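Local coordinates for protein thiamine pyrophosphokinase (Candida albicans, PDB 2G9Z) that catalyses transfer of a pyrophosphate group from ATP to thiamine, giving the cofactor thiamine pyrophosphate, at residues P28-I33 with K261-F266; N154-S159 with I224-I229; T238-F241 with D246-F249. One frame throughout, in Å; residues are numbered along the deposited sequence.

Contact 1: residues P28-I33 with K261-F266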
ATOM      1  N   PRO A  28      -4.909  28.255   6.300  1.00 20.20           N
ATOM      2  CA  PRO A  28      -6.244  28.482   5.747  1.00 21.66           C
ATOM      3  C   PRO A  28      -6.355  27.535   4.556  1.00 20.44           C
ATOM      4  O   PRO A  28      -5.345  26.991   4.103  1.00 20.26           O
ATOM      5  CB  PRO A  28      -6.207  29.958   5.338  1.00 22.85           C
ATOM      6  CG  PRO A  28      -4.775  30.212   5.085  1.00 22.83           C
ATOM      7  CD  PRO A  28      -4.092  29.472   6.200  1.00 21.00           C
ATOM      8  N   ASP A  29      -7.566  27.331   4.056  1.00 20.78           N
ATOM      9  CA  ASP A  29      -7.774  26.426   2.933  1.00 21.37           C
ATOM     10  C   ASP A  29      -7.070  26.835   1.653  1.00 20.98           C
ATOM     11  O   ASP A  29      -6.843  26.010   0.771  1.00 19.23           O
ATOM     12  CB  ASP A  29      -9.264  26.266   2.649  1.00 22.03           C
ATOM     13  CG  ASP A  29      -9.975  25.502   3.734  1.00 25.40           C
ATOM     14  OD1 ASP A  29      -9.317  24.668   4.391  1.00 24.83           O
ATOM     15  OD2 ASP A  29     -11.190  25.727   3.916  1.00 25.51           O
ATOM     16  N   SER A  30      -6.737  28.112   1.539  1.00 21.78           N
ATOM     17  CA  SER A  30      -6.060  28.578   0.347  1.00 21.89           C
ATOM     18  C   SER A  30      -4.896  29.475   0.706  1.00 22.28           C
ATOM     19  O   SER A  30      -4.991  30.306   1.602  1.00 23.63           O
ATOM     20  CB  SER A  30      -7.044  29.308  -0.568  1.00 22.07           C
ATOM     21  OG  SER A  30      -7.992  28.399  -1.103  1.00 20.98           O
ATOM     22  N   LEU A  31      -3.788  29.279   0.006  1.00 22.35           N
ATOM     23  CA  LEU A  31      -2.580  30.052   0.223  1.00 23.34           C
ATOM     24  C   LEU A  31      -1.854  30.169  -1.094  1.00 23.53           C
ATOM     25  O   LEU A  31      -2.105  29.403  -2.025  1.00 22.71           O
ATOM     26  CB  LEU A  31      -1.645  29.337   1.206  1.00 23.68           C
ATOM     27  CG  LEU A  31      -1.988  29.244   2.689  1.00 25.70           C
ATOM     28  CD1 LEU A  31      -0.980  28.324   3.371  1.00 26.65           C
ATOM     29  CD2 LEU A  31      -1.954  30.633   3.317  1.00 27.58           C
ATOM     30  N   ILE A  32      -0.963  31.146  -1.176  1.00 24.21           N
ATOM     31  CA  ILE A  32      -0.145  31.306  -2.360  1.00 25.60           C
ATOM     32  C   ILE A  32       1.278  31.170  -1.851  1.00 25.67           C
ATOM     33  O   ILE A  32       1.706  31.907  -0.962  1.00 24.94           O
ATOM     34  CB  ILE A  32      -0.336  32.682  -3.044  1.00 29.25           C
ATOM     35  CG1 ILE A  32      -1.475  32.606  -4.070  1.00 28.72           C
ATOM     36  CG2 ILE A  32       0.939  33.074  -3.788  1.00 28.28           C
ATOM     37  CD1 ILE A  32      -2.786  32.149  -3.509  1.00 34.51           C
ATOM     38  N   ILE A  33       1.994  30.191  -2.389  1.00 24.20           N
ATOM     39  CA  ILE A  33       3.370  29.956  -1.992  1.00 26.15           C
ATOM     40  C   ILE A  33       4.257  30.346  -3.160  1.00 27.41           C
ATOM     41  O   ILE A  33       4.053  29.890  -4.284  1.00 27.04           O
ATOM     42  CB  ILE A  33       3.606  28.462  -1.657  1.00 25.85           C
ATOM     43  CG1 ILE A  33       2.615  28.006  -0.580  1.00 24.79           C
ATOM     44  CG2 ILE A  33       5.041  28.249  -1.180  1.00 25.12           C
ATOM     45  CD1 ILE A  33       2.773  28.713   0.756  1.00 26.47           C
ATOM     46  N   LYS A 261      -0.931  24.347 -12.344  1.00 27.08           N
ATOM     47  CA  LYS A 261      -1.708  25.526 -12.750  1.00 28.57           C
ATOM     48  C   LYS A 261      -2.561  25.978 -11.569  1.00 28.41           C
ATOM     49  O   LYS A 261      -2.484  27.126 -11.136  1.00 28.92           O
ATOM     50  CB  LYS A 261      -2.605  25.185 -13.944  1.00 30.80           C
ATOM     51  CG  LYS A 261      -3.601  26.266 -14.312  1.00 35.34           C
ATOM     52  CD  LYS A 261      -4.634  25.733 -15.304  1.00 38.42           C
ATOM     53  CE  LYS A 261      -5.687  26.780 -15.625  1.00 41.20           C
ATOM     54  NZ  LYS A 261      -5.089  27.978 -16.279  1.00 43.09           N
ATOM     55  N   ASN A 262      -3.382  25.058 -11.073  1.00 26.98           N
ATOM     56  CA  ASN A 262      -4.228  25.281  -9.905  1.00 27.30           C
ATOM     57  C   ASN A 262      -4.674  23.910  -9.422  1.00 25.70           C
ATOM     58  O   ASN A 262      -4.361  22.899 -10.051  1.00 24.38           O
ATOM     59  CB  ASN A 262      -5.449  26.161 -10.221  1.00 28.17           C
ATOM     60  CG  ASN A 262      -6.236  25.673 -11.414  1.00 28.02           C
ATOM     61  OD1 ASN A 262      -6.575  24.498 -11.516  1.00 28.66           O
ATOM     62  ND2 ASN A 262      -6.546  26.588 -12.323  1.00 29.97           N
ATOM     63  N   ARG A 263      -5.388  23.871  -8.307  1.00 24.93           N
ATOM     64  CA  ARG A 263      -5.845  22.602  -7.753  1.00 24.98           C
ATOM     65  C   ARG A 263      -7.039  22.016  -8.504  1.00 25.94           C
ATOM     66  O   ARG A 263      -7.325  20.821  -8.391  1.00 24.96           O
ATOM     67  CB  ARG A 263      -6.178  22.783  -6.272  1.00 23.76           C
ATOM     68  CG  ARG A 263      -4.956  23.114  -5.435  1.00 21.83           C
ATOM     69  CD  ARG A 263      -5.342  23.556  -4.042  1.00 20.38           C
ATOM     70  NE  ARG A 263      -6.131  24.786  -4.074  1.00 18.98           N
ATOM     71  CZ  ARG A 263      -6.567  25.416  -2.989  1.00 18.21           C
ATOM     72  NH1 ARG A 263      -6.287  24.930  -1.787  1.00 17.24           N
ATOM     73  NH2 ARG A 263      -7.290  26.522  -3.107  1.00 18.92           N
ATOM     74  N   LEU A 264      -7.727  22.852  -9.273  1.00 25.87           N
ATOM     75  CA  LEU A 264      -8.878  22.397 -10.047  1.00 27.76           C
ATOM     76  C   LEU A 264      -8.447  21.381 -11.094  1.00 28.09           C
ATOM     77  O   LEU A 264      -9.260  20.609 -11.599  1.00 27.58           O
ATOM     78  CB  LEU A 264      -9.558  23.585 -10.730  1.00 30.65           C
ATOM     79  CG  LEU A 264     -10.238  24.554  -9.763  1.00 32.39           C
ATOM     80  CD1 LEU A 264     -10.706  25.798 -10.508  1.00 34.35           C
ATOM     81  CD2 LEU A 264     -11.402  23.840  -9.088  1.00 34.36           C
ATOM     82  N   MET A 265      -7.160  21.385 -11.412  1.00 28.28           N
ATOM     83  CA  MET A 265      -6.619  20.457 -12.396  1.00 29.95           C
ATOM     84  C   MET A 265      -6.763  19.003 -11.956  1.00 29.18           C
ATOM     85  O   MET A 265      -7.043  18.129 -12.777  1.00 29.58           O
ATOM     86  CB  MET A 265      -5.141  20.742 -12.631  1.00 31.28           C
ATOM     87  CG  MET A 265      -4.820  22.161 -13.006  1.00 32.07           C
ATOM     88  SD  MET A 265      -3.045  22.384 -12.912  0.30 34.36           S
ATOM     89  CE  MET A 265      -2.575  21.968 -14.571  1.00 36.95           C
ATOM     90  N   PHE A 266      -6.567  18.739 -10.665  1.00 28.15           N
ATOM     91  CA  PHE A 266      -6.652  17.368 -10.158  1.00 27.24           C
ATOM     92  C   PHE A 266      -7.659  17.154  -9.041  1.00 29.15           C
ATOM     93  O   PHE A 266      -7.832  16.030  -8.559  1.00 28.79           O
ATOM     94  CB  PHE A 266      -5.274  16.892  -9.678  1.00 25.11           C
ATOM     95  CG  PHE A 266      -4.661  17.764  -8.613  1.00 21.66           C
ATOM     96  CD1 PHE A 266      -3.983  18.932  -8.954  1.00 21.17           C
ATOM     97  CD2 PHE A 266      -4.765  17.417  -7.270  1.00 19.55           C
ATOM     98  CE1 PHE A 266      -3.414  19.745  -7.973  1.00 19.22           C
ATOM     99  CE2 PHE A 266      -4.201  18.222  -6.278  1.00 19.57           C
ATOM    100  CZ  PHE A 266      -3.522  19.391  -6.632  1.00 21.21           C
TER
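The guanidinium of Arg263 reaches across to Asp29 and Ser30, and this one side chain makes every contact within 4.5 Å between 261-266 and 28-33. Along the second segment, Asn262 opens a turn: its backbone N gives a weak hydrogen bond to the sulfur of Met265, SD, at 3.3 Å. Arg263 follows, its CA 10.1 Å from that of Ser30, so the gap is bridged by the length of the side chain. A bend at chi3 (-63°) turns the terminal group so that the edge bearing NH1 and NH2 meets the loop. NH1 donates to Asp29 O at 2.8 Å, nearly straight (N-H...O 164°) and close to the line of the carbonyl. NH2 donates to Ser30 OG, also at 2.8 Å. Both acceptors lie near the guanidinium plane, an in-plane grip by two neighbouring residues that resists rotation of the group. NH1 has a second acceptor, Ile317 O, which ties in a third loop, and NH2 has a long, weak ion pair with Glu320. The Asp29 carboxylate, by contrast, is turned to a salt bridge with Lys297; OD1 is 6.9 Å from Arg263 NH1. Further on, Phe266 closes the turn through its N, bonded to Arg263 O at 3.2 Å, while its ring stacks on Phe50. The contact thus pins the loop after strand 23-26 to the loop after strand 254-259 in the thiamine-binding part of the chain. Because the acceptors are a carbonyl and a hydroxyl, between these segments it is held by directional bonds to neutral groups and buries just 93 Å².

Contact 2: residues N154-S159 with I224-I229. With MG (magnesium ion), chain C; VNP (3-[(4-amino-2-methylpyrimidin-5-yl)methyl]-5-(2-{[hydroxy(phosphonoamino)phosphoryl]oxy}ethyl)-4-methyl-1,3-thiazol-3-I um), chain H.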
ATOM      1  N   ASN A 154      10.836  -9.376 -10.395  1.00 20.67           N
ATOM      2  CA  ASN A 154       9.433  -9.412 -10.810  1.00 19.29           C
ATOM      3  C   ASN A 154       9.234  -8.694 -12.147  1.00 19.05           C
ATOM      4  O   ASN A 154      10.159  -8.074 -12.677  1.00 19.40           O
ATOM      5  CB  ASN A 154       8.516  -8.792  -9.741  1.00 20.03           C
ATOM      6  CG  ASN A 154       8.780  -7.313  -9.513  1.00 21.63           C
ATOM      7  OD1 ASN A 154       9.413  -6.642 -10.329  1.00 21.75           O
ATOM      8  ND2 ASN A 154       8.280  -6.796  -8.397  1.00 21.28           N
ATOM      9  N   ASP A 155       8.023  -8.768 -12.687  1.00 17.52           N
ATOM     10  CA  ASP A 155       7.737  -8.139 -13.964  1.00 16.70           C
ATOM     11  C   ASP A 155       7.969  -6.643 -13.964  1.00 15.99           C
ATOM     12  O   ASP A 155       8.332  -6.065 -14.987  1.00 16.16           O
ATOM     13  CB  ASP A 155       6.305  -8.439 -14.387  1.00 14.63           C
ATOM     14  CG  ASP A 155       6.058  -9.915 -14.551  1.00 16.66           C
ATOM     15  OD1 ASP A 155       7.009 -10.640 -14.917  1.00 17.80           O
ATOM     16  OD2 ASP A 155       4.916 -10.347 -14.320  1.00 15.38           O
ATOM     17  N   PHE A 156       7.742  -6.013 -12.817  1.00 15.74           N
ATOM     18  CA  PHE A 156       7.943  -4.579 -12.699  1.00 17.44           C
ATOM     19  C   PHE A 156       9.397  -4.229 -12.975  1.00 16.95           C
ATOM     20  O   PHE A 156       9.699  -3.386 -13.823  1.00 17.52           O
ATOM     21  CB  PHE A 156       7.580  -4.096 -11.293  1.00 19.51           C
ATOM     22  CG  PHE A 156       7.847  -2.634 -11.076  1.00 21.46           C
ATOM     23  CD1 PHE A 156       6.932  -1.675 -11.500  1.00 21.51           C
ATOM     24  CD2 PHE A 156       9.036  -2.212 -10.493  1.00 22.40           C
ATOM     25  CE1 PHE A 156       7.200  -0.313 -11.349  1.00 22.18           C
ATOM     26  CE2 PHE A 156       9.313  -0.849 -10.339  1.00 24.15           C
ATOM     27  CZ  PHE A 156       8.390   0.099 -10.769  1.00 22.08           C
ATOM     28  N   THR A 157      10.292  -4.871 -12.235  1.00 18.03           N
ATOM     29  CA  THR A 157      11.722  -4.631 -12.375  1.00 20.08           C
ATOM     30  C   THR A 157      12.227  -4.982 -13.769  1.00 18.88           C
ATOM     31  O   THR A 157      13.001  -4.230 -14.362  1.00 20.82           O
ATOM     32  CB  THR A 157      12.508  -5.424 -11.313  1.00 21.89           C
ATOM     33  OG1 THR A 157      12.097  -4.995 -10.008  1.00 23.63           O
ATOM     34  CG2 THR A 157      14.003  -5.181 -11.462  1.00 24.17           C
ATOM     35  N   LYS A 158      11.792  -6.122 -14.296  1.00 18.16           N
ATOM     36  CA  LYS A 158      12.206  -6.526 -15.635  1.00 18.23           C
ATOM     37  C   LYS A 158      11.784  -5.467 -16.644  1.00 18.57           C
ATOM     38  O   LYS A 158      12.518  -5.182 -17.591  1.00 19.97           O
ATOM     39  CB  LYS A 158      11.595  -7.883 -15.997  1.00 15.98           C
ATOM     40  CG  LYS A 158      12.163  -9.030 -15.166  1.00 15.88           C
ATOM     41  CD  LYS A 158      11.307 -10.282 -15.262  1.00 16.42           C
ATOM     42  CE  LYS A 158      11.880 -11.391 -14.392  1.00 16.03           C
ATOM     43  NZ  LYS A 158      11.058 -12.627 -14.403  1.00 16.41           N
ATOM     44  N   SER A 159      10.609  -4.874 -16.434  1.00 17.31           N
ATOM     45  CA  SER A 159      10.113  -3.833 -17.333  1.00 16.54           C
ATOM     46  C   SER A 159      10.946  -2.558 -17.228  1.00 16.83           C
ATOM     47  O   SER A 159      11.245  -1.917 -18.240  1.00 16.28           O
ATOM     48  CB  SER A 159       8.640  -3.507 -17.031  1.00 16.45           C
ATOM     49  OG  SER A 159       7.797  -4.589 -17.381  1.00 18.31           O
ATOM     50  N   ILE A 224       7.171   0.446  -4.198  1.00 14.95           N
ATOM     51  CA  ILE A 224       7.669   1.568  -3.416  1.00 13.83           C
ATOM     52  C   ILE A 224       9.163   1.350  -3.180  1.00 14.28           C
ATOM     53  O   ILE A 224       9.961   2.274  -3.309  1.00 13.69           O
ATOM     54  CB  ILE A 224       6.920   1.677  -2.061  1.00 15.50           C
ATOM     55  CG1 ILE A 224       5.450   2.043  -2.313  1.00 14.98           C
ATOM     56  CG2 ILE A 224       7.597   2.714  -1.154  1.00 15.22           C
ATOM     57  CD1 ILE A 224       5.239   3.361  -3.061  1.00 15.05           C
ATOM     58  N   ASN A 225       9.543   0.119  -2.854  1.00 12.92           N
ATOM     59  CA  ASN A 225      10.946  -0.187  -2.620  1.00 14.68           C
ATOM     60  C   ASN A 225      11.767   0.229  -3.843  1.00 16.05           C
ATOM     61  O   ASN A 225      12.792   0.896  -3.718  1.00 15.89           O
ATOM     62  CB  ASN A 225      11.122  -1.683  -2.335  1.00 14.40           C
ATOM     63  CG  ASN A 225      12.555  -2.047  -1.992  1.00 16.06           C
ATOM     64  OD1 ASN A 225      13.247  -1.303  -1.302  1.00 18.64           O
ATOM     65  ND2 ASN A 225      13.002  -3.209  -2.462  1.00 14.21           N
ATOM     66  N   GLN A 226      11.298  -0.159  -5.027  1.00 15.59           N
ATOM     67  CA  GLN A 226      11.979   0.181  -6.267  1.00 16.94           C
ATOM     68  C   GLN A 226      12.009   1.693  -6.507  1.00 16.73           C
ATOM     69  O   GLN A 226      12.977   2.220  -7.053  1.00 14.95           O
ATOM     70  CB  GLN A 226      11.309  -0.529  -7.447  1.00 17.93           C
ATOM     71  CG  GLN A 226      11.419  -2.049  -7.364  1.00 18.73           C
ATOM     72  CD  GLN A 226      12.847  -2.508  -7.105  1.00 21.14           C
ATOM     73  OE1 GLN A 226      13.774  -2.103  -7.803  1.00 23.26           O
ATOM     74  NE2 GLN A 226      13.029  -3.355  -6.099  1.00 21.41           N
ATOM     75  N   LEU A 227      10.945   2.382  -6.106  1.00 15.88           N
ATOM     76  CA  LEU A 227      10.877   3.832  -6.262  1.00 16.27           C
ATOM     77  C   LEU A 227      12.077   4.467  -5.557  1.00 16.91           C
ATOM     78  O   LEU A 227      12.784   5.295  -6.138  1.00 18.35           O
ATOM     79  CB  LEU A 227       9.572   4.368  -5.660  1.00 16.44           C
ATOM     80  CG  LEU A 227       9.384   5.891  -5.629  1.00 16.12           C
ATOM     81  CD1 LEU A 227       9.350   6.450  -7.053  1.00 13.77           C
ATOM     82  CD2 LEU A 227       8.091   6.224  -4.887  1.00 15.66           C
ATOM     83  N   TYR A 228      12.302   4.063  -4.308  1.00 14.61           N
ATOM     84  CA  TYR A 228      13.412   4.577  -3.506  1.00 16.24           C
ATOM     85  C   TYR A 228      14.771   4.172  -4.079  1.00 16.52           C
ATOM     86  O   TYR A 228      15.706   4.975  -4.109  1.00 19.04           O
ATOM     87  CB  TYR A 228      13.319   4.056  -2.070  1.00 13.55           C
ATOM     88  CG  TYR A 228      12.347   4.789  -1.168  1.00 13.97           C
ATOM     89  CD1 TYR A 228      12.654   6.052  -0.654  1.00 14.34           C
ATOM     90  CD2 TYR A 228      11.151   4.195  -0.778  1.00 14.98           C
ATOM     91  CE1 TYR A 228      11.792   6.698   0.237  1.00 14.35           C
ATOM     92  CE2 TYR A 228      10.280   4.831   0.108  1.00 14.01           C
ATOM     93  CZ  TYR A 228      10.611   6.078   0.614  1.00 13.25           C
ATOM     94  OH  TYR A 228       9.777   6.683   1.517  1.00 12.17           O
ATOM     95  N   ILE A 229      14.879   2.919  -4.504  1.00 17.01           N
ATOM     96  CA  ILE A 229      16.123   2.404  -5.068  1.00 17.63           C
ATOM     97  C   ILE A 229      16.461   3.108  -6.374  1.00 19.37           C
ATOM     98  O   ILE A 229      17.606   3.509  -6.592  1.00 19.46           O
ATOM     99  CB  ILE A 229      16.039   0.868  -5.314  1.00 17.14           C
ATOM    100  CG1 ILE A 229      16.050   0.126  -3.973  1.00 16.29           C
ATOM    101  CG2 ILE A 229      17.200   0.405  -6.191  1.00 19.04           C
ATOM    102  CD1 ILE A 229      15.840  -1.385  -4.092  1.00 15.86           C
TER
HETATM  103 MG    MG C 702       4.247 -12.423 -14.413  1.00 24.73          MG
HETATM  104  O2G VNP H 602       4.638 -14.311 -10.085  1.00 25.36           O
HETATM  105  PG  VNP H 602       3.803 -13.021  -9.611  1.00 23.09           P
HETATM  106  O3G VNP H 602       3.421 -13.134  -8.185  1.00 25.09           O
HETATM  107  O1G VNP H 602       2.514 -12.950 -10.572  1.00 27.22           O
HETATM  108  N3B VNP H 602       4.699 -11.697  -9.904  1.00 19.43           N
HETATM  109  PB  VNP H 602       5.693 -11.843 -11.178  1.00 19.62           P
HETATM  110  O2B VNP H 602       6.330 -10.534 -11.436  1.00 17.72           O
HETATM  111  O1B VNP H 602       4.929 -12.461 -12.285  1.00 18.11           O
HETATM  112  O1  VNP H 602       6.811 -12.897 -10.690  1.00 18.43           O
HETATM  113  C7  VNP H 602       7.686 -12.684  -9.577  1.00 19.81           C
HETATM  114  C12 VNP H 602       8.960 -13.478  -9.876  1.00 17.42           C
HETATM  115  C11 VNP H 602      10.032 -13.502  -8.783  1.00 18.58           C
HETATM  116  C10 VNP H 602       9.808 -14.478  -7.626  1.00 17.89           C
HETATM  117  CM4 VNP H 602       9.060 -15.803  -7.793  1.00 16.56           C
HETATM  118  S1  VNP H 602      10.346 -11.963  -7.855  1.00 17.68           S
HETATM  119  C9  VNP H 602      10.792 -12.829  -6.402  1.00 16.92           C
HETATM  120  N5  VNP H 602      10.301 -14.068  -6.453  1.00 16.80           N
HETATM  121  C7A VNP H 602      10.205 -14.929  -5.263  1.00 13.96           C
HETATM  122  C5A VNP H 602      11.263 -14.624  -4.199  1.00 14.08           C
HETATM  123  C6A VNP H 602      10.790 -14.165  -2.976  1.00 13.05           C
HETATM  124  N1A VNP H 602      11.611 -13.982  -1.956  1.00 12.94           N
HETATM  125  C2A VNP H 602      12.921 -14.230  -2.074  1.00 13.93           C
HETATM  126  CM2 VNP H 602      13.840 -14.039  -0.865  1.00 15.77           C
HETATM  127  N3A VNP H 602      13.425 -14.663  -3.239  1.00 13.73           N
HETATM  128  C4A VNP H 602      12.631 -14.864  -4.300  1.00 14.69           C
HETATM  129  N4A VNP H 602      13.169 -15.281  -5.441  1.00 17.85           N
HETATM  130  O   HOH W   1       2.370 -11.599 -13.234  1.00 21.17           O
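Phe156 and Gln226 run alongside each other, pointing opposite ways, the ring beside the aliphatic part of the glutamine chain. With CG anti to the backbone N (chi1 176°), the Phe156 ring extends toward helix 217-233, and its CE2 comes to 3.5 Å from Gln226 CB; CD2 lies 3.9 Å from Gln226 CG. The approach to the ring is oblique, and the ring and amide planes are 60° apart. Gln226 bends at chi2, which brings its amide beside Thr157: CD is 3.9 Å from Thr157 OG1, and the two side chains lie roughly perpendicular. Thr157 itself is committed to the helix start. Asn154 is the N-cap of helix 155-170, and its OD1 accepts from Thr157 N at 2.7 Å with an almost straight N-H...O of 177°. The same oxygen accepts from Thr157 OG1 at 3.2 Å, this donor lying above the carbonyl plane. The capped helix start offers a backbone N-H to the imidodiphosphate of VNP, consistent with a phosphate-binding helix N terminus: Asp155 N donates to the VNP oxygen O2B at 2.7 Å. The Asp155 carboxylate faces the same group, OD2 binding magnesium at 2.2 Å together with VNP O1B and a water, a site completed by Asp91, Asp126 and Asp128. One turn on, Ser159 OG and Ser159 N both donate to Asp155 O, one from each side of the peptide plane. On helix 217-233 the amide of Asn225 bonds to Leu308 and Gly309 of the second subunit, while Leu227 packs on strand 237-242.

Contact 3: residues T238-F241 with D246-F249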
ATOM      1  N   THR A 238      12.368  10.123 -13.206  1.00 21.73           N
ATOM      2  CA  THR A 238      11.291  10.534 -12.314  1.00 20.51           C
ATOM      3  C   THR A 238      10.157   9.538 -12.488  1.00 19.62           C
ATOM      4  O   THR A 238       9.668   9.336 -13.600  1.00 19.30           O
ATOM      5  CB  THR A 238      10.769  11.945 -12.655  1.00 21.78           C
ATOM      6  OG1 THR A 238      11.843  12.887 -12.554  1.00 21.64           O
ATOM      7  CG2 THR A 238       9.658  12.353 -11.687  1.00 21.96           C
ATOM      8  N   VAL A 239       9.751   8.906 -11.392  1.00 17.87           N
ATOM      9  CA  VAL A 239       8.681   7.929 -11.451  1.00 16.98           C
ATOM     10  C   VAL A 239       7.395   8.432 -10.810  1.00 18.66           C
ATOM     11  O   VAL A 239       7.401   8.971  -9.704  1.00 18.78           O
ATOM     12  CB  VAL A 239       9.093   6.612 -10.757  1.00 15.00           C
ATOM     13  CG1 VAL A 239       7.921   5.630 -10.755  1.00 16.56           C
ATOM     14  CG2 VAL A 239      10.285   6.008 -11.471  1.00 14.65           C
ATOM     15  N   PHE A 240       6.293   8.263 -11.529  1.00 17.92           N
ATOM     16  CA  PHE A 240       4.983   8.653 -11.030  1.00 19.12           C
ATOM     17  C   PHE A 240       4.062   7.449 -11.072  1.00 19.20           C
ATOM     18  O   PHE A 240       3.846   6.868 -12.137  1.00 18.80           O
ATOM     19  CB  PHE A 240       4.361   9.744 -11.898  1.00 20.38           C
ATOM     20  CG  PHE A 240       4.940  11.100 -11.672  1.00 21.29           C
ATOM     21  CD1 PHE A 240       4.777  11.743 -10.449  1.00 20.40           C
ATOM     22  CD2 PHE A 240       5.625  11.752 -12.692  1.00 22.03           C
ATOM     23  CE1 PHE A 240       5.285  13.020 -10.245  1.00 21.68           C
ATOM     24  CE2 PHE A 240       6.137  13.031 -12.497  1.00 22.65           C
ATOM     25  CZ  PHE A 240       5.965  13.664 -11.272  1.00 20.50           C
ATOM     26  N   PHE A 241       3.539   7.061  -9.916  1.00 16.47           N
ATOM     27  CA  PHE A 241       2.597   5.957  -9.867  1.00 16.93           C
ATOM     28  C   PHE A 241       1.232   6.618  -9.936  1.00 18.98           C
ATOM     29  O   PHE A 241       0.891   7.446  -9.083  1.00 18.78           O
ATOM     30  CB  PHE A 241       2.704   5.184  -8.548  1.00 17.47           C
ATOM     31  CG  PHE A 241       3.926   4.335  -8.433  1.00 17.40           C
ATOM     32  CD1 PHE A 241       4.058   3.173  -9.185  1.00 20.09           C
ATOM     33  CD2 PHE A 241       4.941   4.683  -7.554  1.00 19.79           C
ATOM     34  CE1 PHE A 241       5.193   2.369  -9.059  1.00 21.53           C
ATOM     35  CE2 PHE A 241       6.078   3.886  -7.420  1.00 20.90           C
ATOM     36  CZ  PHE A 241       6.202   2.731  -8.173  1.00 19.85           C
ATOM     37  N   ASP A 246      -4.999   8.103  -6.487  1.00 25.69           N
ATOM     38  CA  ASP A 246      -4.008   9.159  -6.411  1.00 24.78           C
ATOM     39  C   ASP A 246      -2.794   9.015  -7.321  1.00 22.48           C
ATOM     40  O   ASP A 246      -2.720   8.127  -8.167  1.00 21.00           O
ATOM     41  CB  ASP A 246      -3.520   9.236  -4.961  1.00 27.77           C
ATOM     42  CG  ASP A 246      -3.190   7.859  -4.385  1.00 29.66           C
ATOM     43  OD1 ASP A 246      -2.521   7.068  -5.082  1.00 32.45           O
ATOM     44  OD2 ASP A 246      -3.593   7.560  -3.238  1.00 27.86           O
ATOM     45  N   ILE A 247      -1.856   9.935  -7.133  1.00 19.78           N
ATOM     46  CA  ILE A 247      -0.592   9.932  -7.845  1.00 17.37           C
ATOM     47  C   ILE A 247       0.438   9.868  -6.721  1.00 17.87           C
ATOM     48  O   ILE A 247       0.321  10.570  -5.707  1.00 15.77           O
ATOM     49  CB  ILE A 247      -0.392  11.200  -8.698  1.00 17.50           C
ATOM     50  CG1 ILE A 247       0.905  11.072  -9.499  1.00 17.18           C
ATOM     51  CG2 ILE A 247      -0.378  12.446  -7.816  1.00 18.64           C
ATOM     52  CD1 ILE A 247       1.025  12.073 -10.628  1.00 18.79           C
ATOM     53  N   ILE A 248       1.436   9.012  -6.899  1.00 16.57           N
ATOM     54  CA  ILE A 248       2.458   8.797  -5.888  1.00 15.91           C
ATOM     55  C   ILE A 248       3.831   9.046  -6.485  1.00 16.39           C
ATOM     56  O   ILE A 248       4.144   8.564  -7.574  1.00 13.75           O
ATOM     57  CB  ILE A 248       2.356   7.351  -5.360  1.00 16.30           C
ATOM     58  CG1 ILE A 248       0.922   7.105  -4.881  1.00 14.09           C
ATOM     59  CG2 ILE A 248       3.369   7.109  -4.245  1.00 15.71           C
ATOM     60  CD1 ILE A 248       0.621   5.665  -4.519  1.00 17.61           C
ATOM     61  N   PHE A 249       4.642   9.814  -5.773  1.00 14.70           N
ATOM     62  CA  PHE A 249       5.973  10.144  -6.255  1.00 15.56           C
ATOM     63  C   PHE A 249       6.914  10.367  -5.096  1.00 16.42           C
ATOM     64  O   PHE A 249       6.515  10.337  -3.926  1.00 14.99           O
ATOM     65  CB  PHE A 249       5.934  11.394  -7.148  1.00 13.50           C
ATOM     66  CG  PHE A 249       5.204  12.556  -6.544  1.00 16.40           C
ATOM     67  CD1 PHE A 249       3.812  12.608  -6.563  1.00 16.38           C
ATOM     68  CD2 PHE A 249       5.904  13.591  -5.929  1.00 15.72           C
ATOM     69  CE1 PHE A 249       3.131  13.676  -5.975  1.00 19.96           C
ATOM     70  CE2 PHE A 249       5.235  14.659  -5.340  1.00 16.26           C
ATOM     71  CZ  PHE A 249       3.846  14.701  -5.362  1.00 17.28           C
TER
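Phe240 and Phe249 meet obliquely, their ring centroids 5.7 Å apart and planes at 63°. The bump is the CB of Phe249, which presses on Phe240 CD1 at 3.5 Å. Phe249 CG is set between its backbone N and carbonyl carbon (chi1 50°), swinging the ring so that its CD1 lies at the edge of the Phe240 ring. Ile247, with CG1 anti to the backbone N, also brings its CD1 to 3.8 Å from Phe240 CD1; the CD1 corner of the Phe240 ring thus fills the notch between Ile247 and Phe249. These are the two strands of a beta hairpin, antiparallel at 152° and their axes approaching to 4.7 Å, in the large mixed sheet. Phe241 and Ile248 form an antiparallel hydrogen-bonded pair: Phe241 N to Ile248 O is 2.8 Å, and the return bond runs from Ile248 N to Phe241 O. On the sheet face carrying this pair, the two CB atoms abut at 3.9 Å, and Val239 CG1 lies over one face of the Phe241 ring, toward its rim. Helix 217-233 covers Val239 and Phe241 through Leu227, whereas Ile248 packs on Phe217 of the second subunit.

In the fold
From the N terminus, the loop after strand 23-26 enters contact 1, whose partner comes 228 residues later, so its long loop encloses both other contacts. Inside it, contact 2 opens at the start of helix 155-170 and closes on helix 217-233; contact 3 follows in series, a short hairpin formed directly after that helix. Contacts 2 and 3 touch: Leu227 CD1 lies 3.7 Å from Val239 CB and Phe156 CE1 4.1 Å from Phe241 CE1, so both helices are packed against the hairpin's first strand, and both contacts also reach the second subunit. Contact 1 stands apart, its nearest atoms about 17 Å from contact 2 and about 7 Å from contact 3, joining surface loops.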